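Local coordinates for protein Non-ribosomal peptide synthetase (Streptomyces halstedii, PDB 3WV4) that belongs to the non-ribosomal peptide synthetases and has the fold of the AMP-binding enzyme family of the ANL clan, at residues 76-80 and 109-114; 86-92 and 144-148. All coordinates share one frame. Numbering follows the deposited sequence.

Contact 1 of 2, residues 76-80 and 109-114; sequences LLNHS and VAVFYG
Ser80 fits its side chain as a knob among Val109, Ala110, Tyr113 and Gly114. Ser80 OG lies 3.3 Å from Tyr113 CB and 3.6 Å from Ala110 CA. With chi1 in the m well, Ser80 OG also donates a 2.9 Å hydrogen bond to Leu76 O, so the hydroxyl is satisfied within its own helix. Both segments are helical throughout. Their axes cross at -64° and approach to 8.5 Å. The backbones are nearest at Ser80 and Gly114, with CA atoms 4.3 Å apart and Ser80 O 3.3 Å from Gly114 CA. A CB on Gly114 would clash with Ser80 O, so glycine permits this approach. No hydrogen bond joins the segments. One turn earlier, Leu76 (chi1 t, chi2 p) places CD1 4.0 Å from Val109 CG1 and CD2 4.2 Å from Tyr113 CE2. His79 CB meets Ala110 CB at 4.1 Å, while its ring leads away and stacks on Trp71. Tyr113 CB points toward helix 73-89, while its OH hydrogen-bonds to Thr256 of helix 246-258. Leu51 of helix 47-57 touches Leu76, Ser80 and Tyr113. The arrangement is a buried helix-helix crossing with knob-into-hole packing, in the layered alpha/beta fold of AMP-binding enzymes.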
ATOM      1  N   LEU A  76       2.502   3.684  18.420  1.00 31.37           N
ATOM      2  CA  LEU A  76       2.022   4.134  17.103  1.00 31.55           C
ATOM      3  C   LEU A  76       0.710   4.866  17.241  1.00 29.73           C
ATOM      4  O   LEU A  76       0.466   5.874  16.589  1.00 30.00           O
ATOM      5  CB  LEU A  76       1.880   2.940  16.146  1.00 31.42           C
ATOM      6  CG  LEU A  76       1.217   3.270  14.826  1.00 32.18           C
ATOM      7  CD1 LEU A  76       1.965   4.367  14.105  1.00 32.20           C
ATOM      8  CD2 LEU A  76       1.158   1.995  13.972  1.00 32.11           C
ATOM      9  N   LEU A  77      -0.167   4.334  18.072  1.00 29.52           N
ATOM     10  CA  LEU A  77      -1.481   4.952  18.264  1.00 32.67           C
ATOM     11  C   LEU A  77      -1.327   6.302  18.942  1.00 32.17           C
ATOM     12  O   LEU A  77      -1.927   7.252  18.516  1.00 31.13           O
ATOM     13  CB  LEU A  77      -2.406   4.030  19.096  1.00 33.09           C
ATOM     14  CG  LEU A  77      -3.730   4.596  19.515  1.00 35.46           C
ATOM     15  CD1 LEU A  77      -4.664   4.756  18.331  1.00 37.19           C
ATOM     16  CD2 LEU A  77      -4.369   3.680  20.565  1.00 38.28           C
ATOM     17  N   ASN A  78      -0.487   6.377  19.973  1.00 33.59           N
ATOM     18  CA  ASN A  78      -0.240   7.642  20.657  1.00 35.23           C
ATOM     19  C   ASN A  78       0.191   8.740  19.675  1.00 35.82           C
ATOM     20  O   ASN A  78      -0.419   9.803  19.620  1.00 34.34           O
ATOM     21  CB  ASN A  78       0.843   7.478  21.740  1.00 35.29           C
ATOM     22  CG  ASN A  78       0.361   6.676  22.946  1.00 35.94           C
ATOM     23  OD1 ASN A  78      -0.826   6.484  23.133  1.00 34.87           O
ATOM     24  ND2 ASN A  78       1.313   6.162  23.745  1.00 38.44           N
ATOM     25  N   HIS A  79       1.225   8.443  18.885  1.00 35.89           N
ATOM     26  CA  HIS A  79       1.757   9.396  17.924  1.00 32.79           C
ATOM     27  C   HIS A  79       0.754   9.717  16.839  1.00 30.46           C
ATOM     28  O   HIS A  79       0.654  10.886  16.426  1.00 30.41           O
ATOM     29  CB  HIS A  79       3.026   8.867  17.322  1.00 33.68           C
ATOM     30  CG  HIS A  79       4.178   8.843  18.271  1.00 34.90           C
ATOM     31  ND1 HIS A  79       5.061   9.898  18.376  1.00 36.87           N
ATOM     32  CD2 HIS A  79       4.602   7.913  19.163  1.00 34.20           C
ATOM     33  CE1 HIS A  79       5.992   9.611  19.276  1.00 34.26           C
ATOM     34  NE2 HIS A  79       5.726   8.426  19.783  1.00 35.01           N
ATOM     35  N   SER A  80      -0.056   8.745  16.431  1.00 28.86           N
ATOM     36  CA  SER A  80      -1.114   8.983  15.440  1.00 28.77           C
ATOM     37  C   SER A  80      -2.162   9.963  15.976  1.00 30.82           C
ATOM     38  O   SER A  80      -2.507  10.956  15.340  1.00 34.03           O
ATOM     39  CB  SER A  80      -1.748   7.645  15.001  1.00 29.86           C
ATOM     40  OG  SER A  80      -0.846   6.850  14.245  1.00 28.12           O
ATOM     41  N   VAL A 109       3.942   6.805   9.023  1.00 31.49           N
ATOM     42  CA  VAL A 109       2.818   5.906   9.302  1.00 31.02           C
ATOM     43  C   VAL A 109       1.850   6.589  10.294  1.00 31.93           C
ATOM     44  O   VAL A 109       0.610   6.418  10.216  1.00 29.75           O
ATOM     45  CB  VAL A 109       3.338   4.580   9.867  1.00 30.23           C
ATOM     46  CG1 VAL A 109       2.193   3.604  10.141  1.00 30.37           C
ATOM     47  CG2 VAL A 109       4.303   3.935   8.880  1.00 30.91           C
ATOM     48  N   ALA A 110       2.438   7.383  11.195  1.00 30.16           N
ATOM     49  CA  ALA A 110       1.686   8.207  12.126  1.00 29.02           C
ATOM     50  C   ALA A 110       0.955   9.330  11.417  1.00 29.24           C
ATOM     51  O   ALA A 110      -0.208   9.631  11.767  1.00 29.96           O
ATOM     52  CB  ALA A 110       2.609   8.763  13.220  1.00 30.09           C
ATOM     53  N   VAL A 111       1.593   9.915  10.393  1.00 28.34           N
ATOM     54  CA  VAL A 111       0.939  10.925   9.563  1.00 27.41           C
ATOM     55  C   VAL A 111      -0.260  10.300   8.844  1.00 27.93           C
ATOM     56  O   VAL A 111      -1.371  10.815   8.865  1.00 30.25           O
ATOM     57  CB  VAL A 111       1.906  11.555   8.571  1.00 28.91           C
ATOM     58  CG1 VAL A 111       1.167  12.463   7.622  1.00 29.50           C
ATOM     59  CG2 VAL A 111       2.970  12.351   9.308  1.00 29.52           C
ATOM     60  N   PHE A 112      -0.044   9.145   8.265  1.00 27.11           N
ATOM     61  CA  PHE A 112      -1.097   8.420   7.579  1.00 27.05           C
ATOM     62  C   PHE A 112      -2.284   8.148   8.510  1.00 25.81           C
ATOM     63  O   PHE A 112      -3.425   8.540   8.259  1.00 24.94           O
ATOM     64  CB  PHE A 112      -0.494   7.132   7.015  1.00 25.94           C
ATOM     65  CG  PHE A 112      -1.487   6.220   6.431  1.00 28.10           C
ATOM     66  CD1 PHE A 112      -2.395   6.681   5.532  1.00 30.01           C
ATOM     67  CD2 PHE A 112      -1.574   4.905   6.846  1.00 29.70           C
ATOM     68  CE1 PHE A 112      -3.343   5.827   4.980  1.00 30.43           C
ATOM     69  CE2 PHE A 112      -2.544   4.059   6.344  1.00 30.35           C
ATOM     70  CZ  PHE A 112      -3.413   4.511   5.399  1.00 29.90           C
ATOM     71  N   TYR A 113      -2.023   7.499   9.617  1.00 27.86           N
ATOM     72  CA  TYR A 113      -3.132   7.130  10.504  1.00 28.50           C
ATOM     73  C   TYR A 113      -3.797   8.321  11.167  1.00 30.68           C
ATOM     74  O   TYR A 113      -5.052   8.351  11.296  1.00 28.65           O
ATOM     75  CB  TYR A 113      -2.675   6.131  11.541  1.00 28.63           C
ATOM     76  CG  TYR A 113      -2.608   4.684  11.028  1.00 29.00           C
ATOM     77  CD1 TYR A 113      -3.716   4.074  10.413  1.00 30.00           C
ATOM     78  CD2 TYR A 113      -1.452   3.945  11.153  1.00 28.11           C
ATOM     79  CE1 TYR A 113      -3.649   2.775   9.916  1.00 28.34           C
ATOM     80  CE2 TYR A 113      -1.384   2.656  10.649  1.00 27.80           C
ATOM     81  CZ  TYR A 113      -2.501   2.085  10.042  1.00 27.63           C
ATOM     82  OH  TYR A 113      -2.453   0.799   9.613  1.00 29.71           O
ATOM     83  N   GLY A 114      -2.990   9.320  11.567  1.00 31.54           N
ATOM     84  CA  GLY A 114      -3.555  10.480  12.262  1.00 31.61           C
ATOM     85  C   GLY A 114      -4.469  11.222  11.309  1.00 31.80           C
ATOM     86  O   GLY A 114      -5.519  11.757  11.710  1.00 31.46           O
TER

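Contact 2 of 2, residues 86-92 and 144-148; sequences WLDGKGV and RLVIA
Arg144 NH2 donates a 3.2 Å hydrogen bond to Gly91 O, and Arg144 NE adds a weak one of 3.5 Å to Gly91 O. The carbonyl lies at the guanidinium edge. Arg144 NE also forms a salt bridge with Glu96. Gly91 has positive phi (73°) and closes a Schellman motif: Gly91 N bonds to Asp88 O at 3.0 Å, and Val92 N to Leu87 O at 3.1 Å. The chain then turns extended at Val92, and Val92 CA is 6.7 Å from Arg144 CA. Val92 CG2 packs 3.7 Å from both Arg144 CG and Leu145 CD2. Leu145 (chi1 p) points toward the helix end, and its CD2 reaches Trp86 CH2 at 4.0 Å and Lys90 CB at 4.4 Å. Trp86 (chi1 t) also brings CZ3 within 4.5 Å of Ile147 CD1. Tyr166 of strand 165-167 meets the Trp86 ring edge-to-face. Here the C-terminal end of helix 73-89 packs on one face of a parallel sheet, against Leu145 and Ile147, alternate residues of strand 145-148, as in layered alpha/beta folds.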
ATOM      1  N   TRP A  86      -2.498  17.804  15.897  1.00 37.59           N
ATOM      2  CA  TRP A  86      -1.809  18.772  15.105  1.00 36.46           C
ATOM      3  C   TRP A  86      -2.635  19.191  13.911  1.00 41.60           C
ATOM      4  O   TRP A  86      -2.656  20.362  13.562  1.00 43.19           O
ATOM      5  CB  TRP A  86      -0.488  18.170  14.629  1.00 36.91           C
ATOM      6  CG  TRP A  86       0.404  19.091  13.964  1.00 34.11           C
ATOM      7  CD1 TRP A  86       1.348  19.869  14.548  1.00 34.92           C
ATOM      8  CD2 TRP A  86       0.535  19.271  12.554  1.00 35.29           C
ATOM      9  NE1 TRP A  86       2.041  20.582  13.581  1.00 36.48           N
ATOM     10  CE2 TRP A  86       1.562  20.248  12.347  1.00 34.10           C
ATOM     11  CE3 TRP A  86      -0.153  18.763  11.439  1.00 32.06           C
ATOM     12  CZ2 TRP A  86       1.945  20.673  11.083  1.00 32.96           C
ATOM     13  CZ3 TRP A  86       0.240  19.180  10.167  1.00 32.68           C
ATOM     14  CH2 TRP A  86       1.256  20.151   9.998  1.00 32.83           C
ATOM     15  N   LEU A  87      -3.251  18.233  13.213  1.00 42.47           N
ATOM     16  CA  LEU A  87      -4.132  18.606  12.129  1.00 42.51           C
ATOM     17  C   LEU A  87      -5.228  19.524  12.647  1.00 42.24           C
ATOM     18  O   LEU A  87      -5.495  20.562  12.067  1.00 41.36           O
ATOM     19  CB  LEU A  87      -4.760  17.369  11.476  1.00 42.60           C
ATOM     20  CG  LEU A  87      -3.774  16.501  10.684  1.00 43.75           C
ATOM     21  CD1 LEU A  87      -4.452  15.253  10.157  1.00 44.41           C
ATOM     22  CD2 LEU A  87      -3.163  17.289   9.542  1.00 43.46           C
ATOM     23  N   ASP A  88      -5.862  19.140  13.742  1.00 45.42           N
ATOM     24  CA  ASP A  88      -6.921  19.939  14.331  1.00 46.82           C
ATOM     25  C   ASP A  88      -6.404  21.359  14.618  1.00 46.94           C
ATOM     26  O   ASP A  88      -7.079  22.345  14.340  1.00 47.57           O
ATOM     27  CB  ASP A  88      -7.416  19.284  15.624  1.00 49.43           C
ATOM     28  CG  ASP A  88      -8.171  17.973  15.389  1.00 49.72           C
ATOM     29  OD1 ASP A  88      -8.756  17.839  14.296  1.00 50.19           O
ATOM     30  OD2 ASP A  88      -8.175  17.104  16.320  1.00 46.72           O
ATOM     31  N   GLY A  89      -5.195  21.441  15.155  1.00 47.06           N
ATOM     32  CA  GLY A  89      -4.556  22.725  15.507  1.00 47.68           C
ATOM     33  C   GLY A  89      -4.355  23.598  14.302  1.00 50.15           C
ATOM     34  O   GLY A  89      -4.460  24.805  14.387  1.00 53.98           O
ATOM     35  N   LYS A  90      -4.100  22.994  13.153  1.00 50.72           N
ATOM     36  CA  LYS A  90      -3.889  23.750  11.908  1.00 49.35           C
ATOM     37  C   LYS A  90      -5.192  23.990  11.151  1.00 46.40           C
ATOM     38  O   LYS A  90      -5.185  24.563  10.080  1.00 43.80           O
ATOM     39  CB  LYS A  90      -2.942  22.967  11.004  1.00 51.18           C
ATOM     40  CG  LYS A  90      -1.527  22.854  11.539  1.00 51.89           C
ATOM     41  CD  LYS A  90      -0.793  24.153  11.281  1.00 56.33           C
ATOM     42  CE  LYS A  90       0.649  24.078  11.721  1.00 58.74           C
ATOM     43  NZ  LYS A  90       0.730  24.428  13.151  1.00 68.56           N
ATOM     44  N   GLY A  91      -6.300  23.489  11.672  1.00 43.20           N
ATOM     45  CA  GLY A  91      -7.571  23.708  11.034  1.00 44.89           C
ATOM     46  C   GLY A  91      -7.768  22.910   9.751  1.00 47.41           C
ATOM     47  O   GLY A  91      -8.460  23.375   8.835  1.00 47.81           O
ATOM     48  N   VAL A  92      -7.166  21.719   9.667  1.00 46.40           N
ATOM     49  CA  VAL A  92      -7.285  20.902   8.464  1.00 50.27           C
ATOM     50  C   VAL A  92      -8.485  20.051   8.729  1.00 48.10           C
ATOM     51  O   VAL A  92      -8.533  19.391   9.707  1.00 51.19           O
ATOM     52  CB  VAL A  92      -6.045  20.012   8.214  1.00 50.62           C
ATOM     53  CG1 VAL A  92      -6.287  19.122   7.030  1.00 51.51           C
ATOM     54  CG2 VAL A  92      -4.817  20.846   7.966  1.00 50.77           C
ATOM     55  N   ARG A 144      -4.195  21.358   1.709  1.00 50.01           N
ATOM     56  CA  ARG A 144      -4.238  22.411   2.676  1.00 50.68           C
ATOM     57  C   ARG A 144      -2.790  22.739   3.043  1.00 50.20           C
ATOM     58  O   ARG A 144      -2.446  23.882   3.297  1.00 56.43           O
ATOM     59  CB  ARG A 144      -5.004  21.830   3.847  1.00 53.09           C
ATOM     60  CG  ARG A 144      -5.489  22.768   4.870  1.00 60.81           C
ATOM     61  CD  ARG A 144      -6.731  23.536   4.473  1.00 65.35           C
ATOM     62  NE  ARG A 144      -7.204  24.191   5.699  1.00 67.50           N
ATOM     63  CZ  ARG A 144      -7.689  25.419   5.747  1.00 71.07           C
ATOM     64  NH1 ARG A 144      -7.803  26.141   4.635  1.00 75.12           N
ATOM     65  NH2 ARG A 144      -8.057  25.933   6.914  1.00 73.57           N
ATOM     66  N   LEU A 145      -1.919  21.728   3.013  1.00 49.13           N
ATOM     67  CA  LEU A 145      -0.526  21.866   3.430  1.00 46.57           C
ATOM     68  C   LEU A 145       0.314  20.711   2.951  1.00 43.26           C
ATOM     69  O   LEU A 145      -0.171  19.785   2.304  1.00 40.14           O
ATOM     70  CB  LEU A 145      -0.404  22.023   4.929  1.00 45.87           C
ATOM     71  CG  LEU A 145      -0.978  20.947   5.854  1.00 47.40           C
ATOM     72  CD1 LEU A 145       0.005  19.804   6.019  1.00 46.77           C
ATOM     73  CD2 LEU A 145      -1.269  21.571   7.212  1.00 48.55           C
ATOM     74  N   VAL A 146       1.604  20.844   3.164  1.00 42.38           N
ATOM     75  CA  VAL A 146       2.547  19.937   2.590  1.00 44.31           C
ATOM     76  C   VAL A 146       3.559  19.586   3.638  1.00 45.57           C
ATOM     77  O   VAL A 146       4.065  20.480   4.345  1.00 52.51           O
ATOM     78  CB  VAL A 146       3.294  20.567   1.394  1.00 44.26           C
ATOM     79  CG1 VAL A 146       4.402  19.649   0.895  1.00 43.09           C
ATOM     80  CG2 VAL A 146       2.326  20.917   0.264  1.00 46.04           C
ATOM     81  N   ILE A 147       3.881  18.299   3.736  1.00 40.05           N
ATOM     82  CA  ILE A 147       4.889  17.869   4.685  1.00 37.71           C
ATOM     83  C   ILE A 147       6.092  17.326   3.951  1.00 37.80           C
ATOM     84  O   ILE A 147       5.950  16.409   3.116  1.00 43.69           O
ATOM     85  CB  ILE A 147       4.301  16.824   5.638  1.00 36.66           C
ATOM     86  CG1 ILE A 147       3.237  17.510   6.481  1.00 38.57           C
ATOM     87  CG2 ILE A 147       5.398  16.232   6.518  1.00 34.91           C
ATOM     88  CD1 ILE A 147       2.288  16.587   7.141  1.00 43.01           C
ATOM     89  N   ALA A 148       7.271  17.843   4.298  1.00 35.26           N
ATOM     90  CA  ALA A 148       8.538  17.512   3.637  1.00 35.40           C
ATOM     91  C   ALA A 148       9.452  16.784   4.602  1.00 37.50           C
ATOM     92  O   ALA A 148       9.278  16.844   5.817  1.00 37.59           O
ATOM     93  CB  ALA A 148       9.229  18.800   3.160  1.00 37.67           C
TER

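Both contacts use helix 73-89, contact 1 in its first half and contact 2 at its C-terminal end. From the N terminus, the chain runs through 76-80 and then 86-92. It forms strand 97-101 and enters helix 106-116, where 109-114 returns to 76-80 and closes the first loop. It continues through strand 121-124 and helix 131-141 to 144-148, which closes the second loop against 86-92. The segments alternate, so the two loops cross. The contact centres are 14 Å apart, and Gly114 O touches Leu87 CD1 at 4.0 Å. Together they join helix 73-89 to helix 106-116 and to the parallel sheet containing strands 97-101 and 145-148.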